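Local coordinates for erythrocyte binding antigen 140 (Plasmodium falciparum, PDB 4GF2), which probably binds a receptor on the host erythrocyte surface through its two Duffy-binding-like domains, as an adhesin of parasite invasion, at residues F94-N99 with N177-E182; P342-T347 with F483-D488. The protein carries 3 engineered substitutions. One frame throughout, in Å; residues are numbered along the deposited sequence.

Overall arrangement
From the N terminus, the chain first runs through helix 83-101, whose C-terminal part holds residues 94-99. Helices 110-127 and 132-155 follow before helix 175-202 brings residues 177-182 back alongside. Interaction 1 closes that 77-residue loop within the first Duffy binding domain. Much later the short helix 343-346 begins the excursion that interaction 2 closes. The 135 residues between its segments, mostly helical, include helices 361-382 and 388-407 and end at helix 478-508 of the second Duffy binding domain. The two contacts lie in series and neither nest nor cross. The centres of interaction 1 and interaction 2 are about 71 Å apart, on opposite sides of the chain's centre.

Interaction 1 (F94-N99 with N177-E182); sequences FSDFRN and NLWIKE
Asp96 and Trp179 make the polar link between helix 83-101 and helix 175-202. The indole NE1 of Trp179 donates to OD1 of Asp96 over 3.2 Å, with an N-H...O angle of 150°. It meets the syn lone pair of OD1. The oxygen stands at the ring edge, tilted 20° from the indole plane. The carboxylate is turned almost at right angles to the ring, with 83° between the planes. Asp96 has further partners. Its OD1 also accepts a hydrogen bond from Gln175, and its OD2 forms a salt bridge with Arg39.

The apolar part is carried by Leu178. Its CD1 branch reaches CB of Ser95 at 3.3 Å and passes OG of Ser95 at 3.5 Å. The same methyl approaches ND2 of Asn99 more loosely, at 4.2 Å; ND2 makes a weak hydrogen bond to the carbonyl oxygen of Glu173. The Ser95 hydroxyl lies anti to its carbonyl carbon, which places OG beside the backbone N, where it hydrogen-bonds the carbonyl oxygen of Arg91. OG of Ser95 also hydrogen-bonds a bound glycerol, probably from the crystallisation liquor.

The two helix segments run nearly antiparallel, and the segment axes come within 11.4 Å of each other. Arg39 pairs with Glu182 as well as Asp96, bridging both helices. Its positive charge probably offsets the two nearby acids and favours their ionised forms in this buried part of the Duffy binding domain.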
ATOM      1  N   PHE A  94      -7.199  11.264 -39.562  1.00 36.91           N
ATOM      2  CA  PHE A  94      -7.868  11.174 -40.855  1.00 38.46           C
ATOM      3  C   PHE A  94      -8.978  10.132 -40.782  1.00 39.45           C
ATOM      4  O   PHE A  94     -10.069  10.324 -41.318  1.00 40.46           O
ATOM      5  CB  PHE A  94      -6.888  10.805 -41.966  1.00 38.40           C
ATOM      6  CG  PHE A  94      -7.536  10.656 -43.317  1.00 37.98           C
ATOM      7  CD1 PHE A  94      -7.912  11.770 -44.047  1.00 36.62           C
ATOM      8  CD2 PHE A  94      -7.770   9.403 -43.853  1.00 38.48           C
ATOM      9  CE1 PHE A  94      -8.504  11.638 -45.283  1.00 36.50           C
ATOM     10  CE2 PHE A  94      -8.365   9.266 -45.092  1.00 38.26           C
ATOM     11  CZ  PHE A  94      -8.727  10.386 -45.809  1.00 37.76           C
ATOM     12  N   SER A  95      -8.689   9.029 -40.107  1.00 38.43           N
ATOM     13  CA  SER A  95      -9.648   7.946 -39.984  1.00 38.23           C
ATOM     14  C   SER A  95     -10.858   8.378 -39.164  1.00 40.93           C
ATOM     15  O   SER A  95     -11.982   7.983 -39.461  1.00 44.75           O
ATOM     16  CB  SER A  95      -8.986   6.728 -39.346  1.00 36.20           C
ATOM     17  OG  SER A  95      -7.886   6.300 -40.123  1.00 34.81           O
ATOM     18  N   ASP A  96     -10.627   9.188 -38.135  1.00 39.42           N
ATOM     19  CA  ASP A  96     -11.720   9.680 -37.300  1.00 41.14           C
ATOM     20  C   ASP A  96     -12.580  10.692 -38.049  1.00 42.14           C
ATOM     21  O   ASP A  96     -13.792  10.752 -37.840  1.00 47.78           O
ATOM     22  CB  ASP A  96     -11.190  10.288 -36.001  1.00 41.40           C
ATOM     23  CG  ASP A  96     -10.863   9.237 -34.958  1.00 42.73           C
ATOM     24  OD1 ASP A  96     -11.546   8.194 -34.937  1.00 43.91           O
ATOM     25  OD2 ASP A  96      -9.928   9.452 -34.159  1.00 42.21           O
ATOM     26  N   PHE A  97     -11.963  11.484 -38.921  1.00 36.97           N
ATOM     27  CA  PHE A  97     -12.732  12.357 -39.805  1.00 38.00           C
ATOM     28  C   PHE A  97     -13.705  11.512 -40.618  1.00 40.39           C
ATOM     29  O   PHE A  97     -14.876  11.864 -40.769  1.00 42.25           O
ATOM     30  CB  PHE A  97     -11.826  13.153 -40.749  1.00 38.18           C
ATOM     31  CG  PHE A  97     -11.236  14.394 -40.134  1.00 38.80           C
ATOM     32  CD1 PHE A  97     -12.053  15.395 -39.640  1.00 40.45           C
ATOM     33  CD2 PHE A  97      -9.859  14.569 -40.072  1.00 37.86           C
ATOM     34  CE1 PHE A  97     -11.509  16.542 -39.078  1.00 40.02           C
ATOM     35  CE2 PHE A  97      -9.312  15.710 -39.518  1.00 37.60           C
ATOM     36  CZ  PHE A  97     -10.138  16.698 -39.018  1.00 38.49           C
ATOM     37  N   ARG A  98     -13.212  10.388 -41.132  1.00 41.43           N
ATOM     38  CA  ARG A  98     -14.036   9.485 -41.928  1.00 44.02           C
ATOM     39  C   ARG A  98     -15.140   8.858 -41.091  1.00 44.37           C
ATOM     40  O   ARG A  98     -16.317   8.905 -41.454  1.00 46.31           O
ATOM     41  CB  ARG A  98     -13.175   8.371 -42.521  1.00 45.32           C
ATOM     42  CG  ARG A  98     -13.972   7.292 -43.245  1.00 48.25           C
ATOM     43  CD  ARG A  98     -13.067   6.180 -43.738  1.00 49.09           C
ATOM     44  NE  ARG A  98     -13.815   5.119 -44.406  1.00 52.29           N
ATOM     45  CZ  ARG A  98     -14.263   4.013 -43.815  1.00 55.03           C
ATOM     46  NH1 ARG A  98     -14.046   3.790 -42.525  1.00 57.19           N
ATOM     47  NH2 ARG A  98     -14.933   3.118 -44.524  1.00 55.77           N
ATOM     48  N   ASN A  99     -14.751   8.269 -39.966  1.00 41.79           N
ATOM     49  CA  ASN A  99     -15.675   7.469 -39.173  1.00 40.27           C
ATOM     50  C   ASN A  99     -16.711   8.289 -38.407  1.00 40.65           C
ATOM     51  O   ASN A  99     -17.828   7.832 -38.195  1.00 40.27           O
ATOM     52  CB  ASN A  99     -14.895   6.552 -38.234  1.00 40.07           C
ATOM     53  CG  ASN A  99     -14.238   5.402 -38.973  1.00 41.18           C
ATOM     54  OD1 ASN A  99     -14.657   5.047 -40.071  1.00 40.55           O
ATOM     55  ND2 ASN A  99     -13.214   4.812 -38.373  1.00 43.00           N
ATOM     56  N   ASN A 177     -11.256  -0.870 -34.120  1.00 45.45           N
ATOM     57  CA  ASN A 177     -10.027  -1.561 -34.482  1.00 47.46           C
ATOM     58  C   ASN A 177      -8.863  -0.573 -34.454  1.00 46.53           C
ATOM     59  O   ASN A 177      -7.815  -0.840 -33.863  1.00 47.44           O
ATOM     60  CB  ASN A 177     -10.152  -2.210 -35.863  1.00 49.22           C
ATOM     61  CG  ASN A 177     -11.257  -3.263 -35.923  1.00 51.78           C
ATOM     62  OD1 ASN A 177     -12.281  -3.152 -35.245  1.00 51.36           O
ATOM     63  ND2 ASN A 177     -11.047  -4.292 -36.739  1.00 54.82           N
ATOM     64  N   LEU A 178      -9.068   0.583 -35.079  1.00 44.16           N
ATOM     65  CA  LEU A 178      -8.046   1.621 -35.124  1.00 40.93           C
ATOM     66  C   LEU A 178      -7.735   2.159 -33.730  1.00 39.82           C
ATOM     67  O   LEU A 178      -6.578   2.418 -33.412  1.00 37.62           O
ATOM     68  CB  LEU A 178      -8.481   2.765 -36.043  1.00 38.50           C
ATOM     69  CG  LEU A 178      -8.654   2.396 -37.518  1.00 38.83           C
ATOM     70  CD1 LEU A 178      -9.207   3.567 -38.324  1.00 40.05           C
ATOM     71  CD2 LEU A 178      -7.339   1.920 -38.104  1.00 38.00           C
ATOM     72  N   TRP A 179      -8.759   2.318 -32.895  1.00 41.46           N
ATOM     73  CA  TRP A 179      -8.549   2.848 -31.548  1.00 42.35           C
ATOM     74  C   TRP A 179      -7.762   1.870 -30.686  1.00 46.48           C
ATOM     75  O   TRP A 179      -6.836   2.263 -29.979  1.00 49.01           O
ATOM     76  CB  TRP A 179      -9.874   3.194 -30.873  1.00 40.12           C
ATOM     77  CG  TRP A 179     -10.430   4.515 -31.299  1.00 37.77           C
ATOM     78  CD1 TRP A 179     -10.052   5.255 -32.383  1.00 37.33           C
ATOM     79  CD2 TRP A 179     -11.461   5.264 -30.643  1.00 37.42           C
ATOM     80  NE1 TRP A 179     -10.791   6.413 -32.448  1.00 36.69           N
ATOM     81  CE2 TRP A 179     -11.662   6.443 -31.390  1.00 36.26           C
ATOM     82  CE3 TRP A 179     -12.239   5.050 -29.502  1.00 39.90           C
ATOM     83  CZ2 TRP A 179     -12.604   7.402 -31.031  1.00 37.38           C
ATOM     84  CZ3 TRP A 179     -13.177   6.003 -29.149  1.00 41.63           C
ATOM     85  CH2 TRP A 179     -13.352   7.163 -29.910  1.00 40.32           C
ATOM     86  N   ILE A 180      -8.121   0.593 -30.751  1.00 45.90           N
ATOM     87  CA  ILE A 180      -7.400  -0.426 -30.000  1.00 44.36           C
ATOM     88  C   ILE A 180      -5.915  -0.407 -30.377  1.00 45.28           C
ATOM     89  O   ILE A 180      -5.045  -0.419 -29.507  1.00 47.62           O
ATOM     90  CB  ILE A 180      -8.006  -1.826 -30.231  1.00 43.18           C
ATOM     91  CG1 ILE A 180      -9.307  -1.966 -29.432  1.00 43.77           C
ATOM     92  CG2 ILE A 180      -7.031  -2.913 -29.810  1.00 42.49           C
ATOM     93  CD1 ILE A 180      -9.994  -3.311 -29.578  1.00 47.12           C
ATOM     94  N   LYS A 181      -5.634  -0.357 -31.674  1.00 44.25           N
ATOM     95  CA  LYS A 181      -4.260  -0.323 -32.160  1.00 44.21           C
ATOM     96  C   LYS A 181      -3.517   0.895 -31.623  1.00 41.79           C
ATOM     97  O   LYS A 181      -2.380   0.787 -31.159  1.00 42.97           O
ATOM     98  CB  LYS A 181      -4.236  -0.295 -33.690  1.00 46.22           C
ATOM     99  CG  LYS A 181      -4.419  -1.650 -34.359  1.00 50.72           C
ATOM    100  CD  LYS A 181      -5.029  -1.477 -35.740  1.00 53.36           C
ATOM    101  CE  LYS A 181      -4.535  -2.512 -36.719  1.00 58.81           C
ATOM    102  NZ  LYS A 181      -5.115  -2.271 -38.069  1.00 60.29           N
ATOM    103  N   GLU A 182      -4.158   2.057 -31.709  1.00 39.80           N
ATOM    104  CA  GLU A 182      -3.556   3.298 -31.244  1.00 39.94           C
ATOM    105  C   GLU A 182      -3.297   3.204 -29.746  1.00 41.23           C
ATOM    106  O   GLU A 182      -2.201   3.506 -29.276  1.00 42.35           O
ATOM    107  CB  GLU A 182      -4.464   4.500 -31.548  1.00 40.14           C
ATOM    108  CG  GLU A 182      -3.882   5.845 -31.092  1.00 42.20           C
ATOM    109  CD  GLU A 182      -4.819   7.019 -31.322  1.00 44.28           C
ATOM    110  OE1 GLU A 182      -5.985   6.794 -31.710  1.00 44.97           O
ATOM    111  OE2 GLU A 182      -4.385   8.175 -31.113  1.00 46.26           O
TER

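Interaction 2 (P342-T347 with F483-D488); sequences PPRRQT and FKEWGD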
ATOM      1  N   PRO A 342       7.688  -2.859  31.164  1.00 42.41           N
ATOM      2  CA  PRO A 342       8.447  -4.105  31.020  1.00 44.61           C
ATOM      3  C   PRO A 342       9.671  -3.907  30.135  1.00 45.06           C
ATOM      4  O   PRO A 342       9.608  -3.132  29.180  1.00 45.54           O
ATOM      5  CB  PRO A 342       7.452  -5.051  30.335  1.00 44.06           C
ATOM      6  CG  PRO A 342       6.113  -4.416  30.504  1.00 42.91           C
ATOM      7  CD  PRO A 342       6.359  -2.950  30.542  1.00 41.69           C
ATOM      8  N   PRO A 343      10.779  -4.588  30.454  1.00 44.32           N
ATOM      9  CA  PRO A 343      11.966  -4.538  29.594  1.00 44.59           C
ATOM     10  C   PRO A 343      11.629  -4.842  28.138  1.00 46.07           C
ATOM     11  O   PRO A 343      12.178  -4.228  27.225  1.00 47.98           O
ATOM     12  CB  PRO A 343      12.857  -5.630  30.179  1.00 45.27           C
ATOM     13  CG  PRO A 343      12.494  -5.660  31.631  1.00 46.57           C
ATOM     14  CD  PRO A 343      11.026  -5.341  31.698  1.00 45.35           C
ATOM     15  N   ARG A 344      10.726  -5.793  27.936  1.00 45.67           N
ATOM     16  CA  ARG A 344      10.272  -6.165  26.606  1.00 44.44           C
ATOM     17  C   ARG A 344       9.679  -4.959  25.875  1.00 42.92           C
ATOM     18  O   ARG A 344       9.895  -4.784  24.680  1.00 43.36           O
ATOM     19  CB  ARG A 344       9.237  -7.290  26.717  1.00 43.94           C
ATOM     20  CG  ARG A 344       8.657  -7.767  25.395  1.00 41.50           C
ATOM     21  CD  ARG A 344       7.386  -8.577  25.622  1.00 41.22           C
ATOM     22  NE  ARG A 344       6.466  -7.879  26.515  1.00 40.58           N
ATOM     23  CZ  ARG A 344       5.748  -6.812  26.174  1.00 40.18           C
ATOM     24  NH1 ARG A 344       5.829  -6.305  24.946  1.00 39.51           N
ATOM     25  NH2 ARG A 344       4.949  -6.246  27.066  1.00 41.61           N
ATOM     26  N   ARG A 345       8.940  -4.122  26.596  1.00 40.92           N
ATOM     27  CA  ARG A 345       8.328  -2.935  26.003  1.00 37.54           C
ATOM     28  C   ARG A 345       9.373  -1.862  25.711  1.00 38.42           C
ATOM     29  O   ARG A 345       9.263  -1.123  24.731  1.00 39.21           O
ATOM     30  CB  ARG A 345       7.244  -2.379  26.927  1.00 35.82           C
ATOM     31  CG  ARG A 345       6.695  -1.013  26.516  1.00 35.80           C
ATOM     32  CD  ARG A 345       6.003  -1.056  25.164  1.00 36.69           C
ATOM     33  NE  ARG A 345       5.531   0.268  24.755  1.00 37.38           N
ATOM     34  CZ  ARG A 345       6.263   1.164  24.100  1.00 38.07           C
ATOM     35  NH1 ARG A 345       7.518   0.901  23.766  1.00 37.72           N
ATOM     36  NH2 ARG A 345       5.738   2.334  23.777  1.00 38.69           N
ATOM     37  N   GLN A 346      10.383  -1.784  26.569  1.00 39.41           N
ATOM     38  CA  GLN A 346      11.459  -0.812  26.420  1.00 40.20           C
ATOM     39  C   GLN A 346      12.304  -1.100  25.187  1.00 41.38           C
ATOM     40  O   GLN A 346      12.953  -0.204  24.653  1.00 43.84           O
ATOM     41  CB  GLN A 346      12.363  -0.833  27.655  1.00 41.21           C
ATOM     42  CG  GLN A 346      11.667  -0.467  28.951  1.00 40.88           C
ATOM     43  CD  GLN A 346      12.566  -0.635  30.162  1.00 43.37           C
ATOM     44  OE1 GLN A 346      13.760  -0.343  30.110  1.00 44.13           O
ATOM     45  NE2 GLN A 346      11.993  -1.111  31.260  1.00 44.84           N
ATOM     46  N   THR A 347      12.306  -2.356  24.751  1.00 40.39           N
ATOM     47  CA  THR A 347      13.149  -2.779  23.637  1.00 41.31           C
ATOM     48  C   THR A 347      12.325  -3.254  22.438  1.00 43.18           C
ATOM     49  O   THR A 347      12.849  -3.907  21.541  1.00 46.58           O
ATOM     50  CB  THR A 347      14.098  -3.908  24.066  1.00 42.63           C
ATOM     51  OG1 THR A 347      13.343  -5.089  24.360  1.00 45.89           O
ATOM     52  CG2 THR A 347      14.896  -3.496  25.298  1.00 41.51           C
ATOM     53  N   PHE A 483       1.396  -5.893  34.691  1.00 50.54           N
ATOM     54  CA  PHE A 483       1.452  -6.305  36.087  1.00 54.73           C
ATOM     55  C   PHE A 483       1.657  -7.816  36.182  1.00 56.61           C
ATOM     56  O   PHE A 483       2.529  -8.291  36.911  1.00 58.04           O
ATOM     57  CB  PHE A 483       0.159  -5.907  36.803  1.00 58.15           C
ATOM     58  CG  PHE A 483       0.210  -6.065  38.302  1.00 61.38           C
ATOM     59  CD1 PHE A 483       1.413  -6.261  38.962  1.00 60.47           C
ATOM     60  CD2 PHE A 483      -0.954  -6.020  39.049  1.00 65.35           C
ATOM     61  CE1 PHE A 483       1.450  -6.406  40.337  1.00 62.99           C
ATOM     62  CE2 PHE A 483      -0.921  -6.165  40.423  1.00 67.91           C
ATOM     63  CZ  PHE A 483       0.282  -6.358  41.067  1.00 66.91           C
ATOM     64  N   LYS A 484       0.850  -8.566  35.439  1.00 56.58           N
ATOM     65  CA  LYS A 484       0.973 -10.018  35.402  1.00 57.95           C
ATOM     66  C   LYS A 484       2.319 -10.439  34.813  1.00 57.83           C
ATOM     67  O   LYS A 484       2.952 -11.372  35.304  1.00 62.41           O
ATOM     68  CB  LYS A 484      -0.169 -10.638  34.594  1.00 59.89           C
ATOM     69  CG  LYS A 484       0.283 -11.729  33.640  1.00 64.36           C
ATOM     70  CD  LYS A 484      -0.893 -12.478  33.033  1.00 73.37           C
ATOM     71  CE  LYS A 484      -0.543 -13.035  31.663  1.00 78.69           C
ATOM     72  NZ  LYS A 484       0.715 -13.831  31.673  1.00 82.13           N
ATOM     73  N   GLU A 485       2.749  -9.752  33.757  1.00 54.09           N
ATOM     74  CA  GLU A 485       4.038 -10.036  33.137  1.00 51.93           C
ATOM     75  C   GLU A 485       5.148  -9.867  34.168  1.00 50.97           C
ATOM     76  O   GLU A 485       6.110 -10.634  34.196  1.00 50.05           O
ATOM     77  CB  GLU A 485       4.279  -9.107  31.940  1.00 49.42           C
ATOM     78  CG  GLU A 485       5.519  -9.449  31.113  1.00 49.57           C
ATOM     79  CD  GLU A 485       5.750  -8.481  29.957  1.00 48.03           C
ATOM     80  OE1 GLU A 485       4.879  -7.617  29.710  1.00 49.25           O
ATOM     81  OE2 GLU A 485       6.805  -8.585  29.292  1.00 47.05           O
ATOM     82  N   TRP A 486       5.004  -8.853  35.016  1.00 51.76           N
ATOM     83  CA  TRP A 486       5.977  -8.591  36.065  1.00 51.06           C
ATOM     84  C   TRP A 486       5.981  -9.734  37.075  1.00 53.12           C
ATOM     85  O   TRP A 486       7.040 -10.191  37.505  1.00 54.27           O
ATOM     86  CB  TRP A 486       5.660  -7.268  36.763  1.00 49.37           C
ATOM     87  CG  TRP A 486       6.557  -6.971  37.919  1.00 50.26           C
ATOM     88  CD1 TRP A 486       7.663  -6.177  37.914  1.00 48.95           C
ATOM     89  CD2 TRP A 486       6.422  -7.464  39.258  1.00 54.69           C
ATOM     90  NE1 TRP A 486       8.227  -6.143  39.165  1.00 51.46           N
ATOM     91  CE2 TRP A 486       7.484  -6.926  40.009  1.00 54.74           C
ATOM     92  CE3 TRP A 486       5.509  -8.309  39.894  1.00 58.00           C
ATOM     93  CZ2 TRP A 486       7.660  -7.208  41.359  1.00 56.75           C
ATOM     94  CZ3 TRP A 486       5.684  -8.587  41.237  1.00 59.80           C
ATOM     95  CH2 TRP A 486       6.751  -8.038  41.954  1.00 58.85           C
ATOM     96  N   GLY A 487       4.790 -10.191  37.446  1.00 54.26           N
ATOM     97  CA  GLY A 487       4.650 -11.303  38.368  1.00 56.49           C
ATOM     98  C   GLY A 487       5.408 -12.529  37.894  1.00 56.59           C
ATOM     99  O   GLY A 487       6.278 -13.041  38.603  1.00 57.58           O
ATOM    100  N   ASP A 488       5.083 -12.998  36.693  1.00 57.06           N
ATOM    101  CA  ASP A 488       5.745 -14.168  36.129  1.00 60.09           C
ATOM    102  C   ASP A 488       7.256 -13.975  36.085  1.00 57.73           C
ATOM    103  O   ASP A 488       8.017 -14.906  36.345  1.00 59.34           O
ATOM    104  CB  ASP A 488       5.225 -14.459  34.721  1.00 64.27           C
ATOM    105  CG  ASP A 488       3.819 -15.017  34.722  1.00 71.14           C
ATOM    106  OD1 ASP A 488       3.414 -15.602  35.748  1.00 72.20           O
ATOM    107  OD2 ASP A 488       3.123 -14.878  33.696  1.00 75.62           O
TER
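Glu485 reaches from helix 478-508 to the start of the short helix 343-346 and meets Arg344 and Pro342 there. From CB its chain runs out fully extended. CG is anti to the backbone N, with the next torsion also anti, which carries the carboxylate away from its own helix. The contacts gather at the carboxylate. CD lies 3.6 Å from NE of Arg344, at the edge of the guanidinium and in its plane. OE1 accepts from NH2 of Arg344 at 3.0 Å through its syn lone pair, and this bond is nearly straight at 171°. OE1 also touches CG of the Pro342 ring, 3.5 Å away. OE2 takes the bond from NE of Arg344 at 2.9 Å. NE comes from the syn side, 30° out of the carboxylate plane.

This is a side-on, two-nitrogen salt bridge, with one oxygen for each nitrogen. The planes of the two groups are 26° apart. Arg344 is bent at chi3, which turns its NE and NH2 edge to the acid. The same guanidinium has partners on helix 388-407: NH2 forms a salt bridge with Asp401, and NH1 hydrogen-bonds Ser398. Glu485 touches Asn397 of that helix. Pro342, at the N-cap position of helix 343-346, packs on Trp326 of a loop and Trp482 of helix 478-508. The contact thus joins helix 343-346 to helices 388-407 and 478-508 within the second Duffy binding domain.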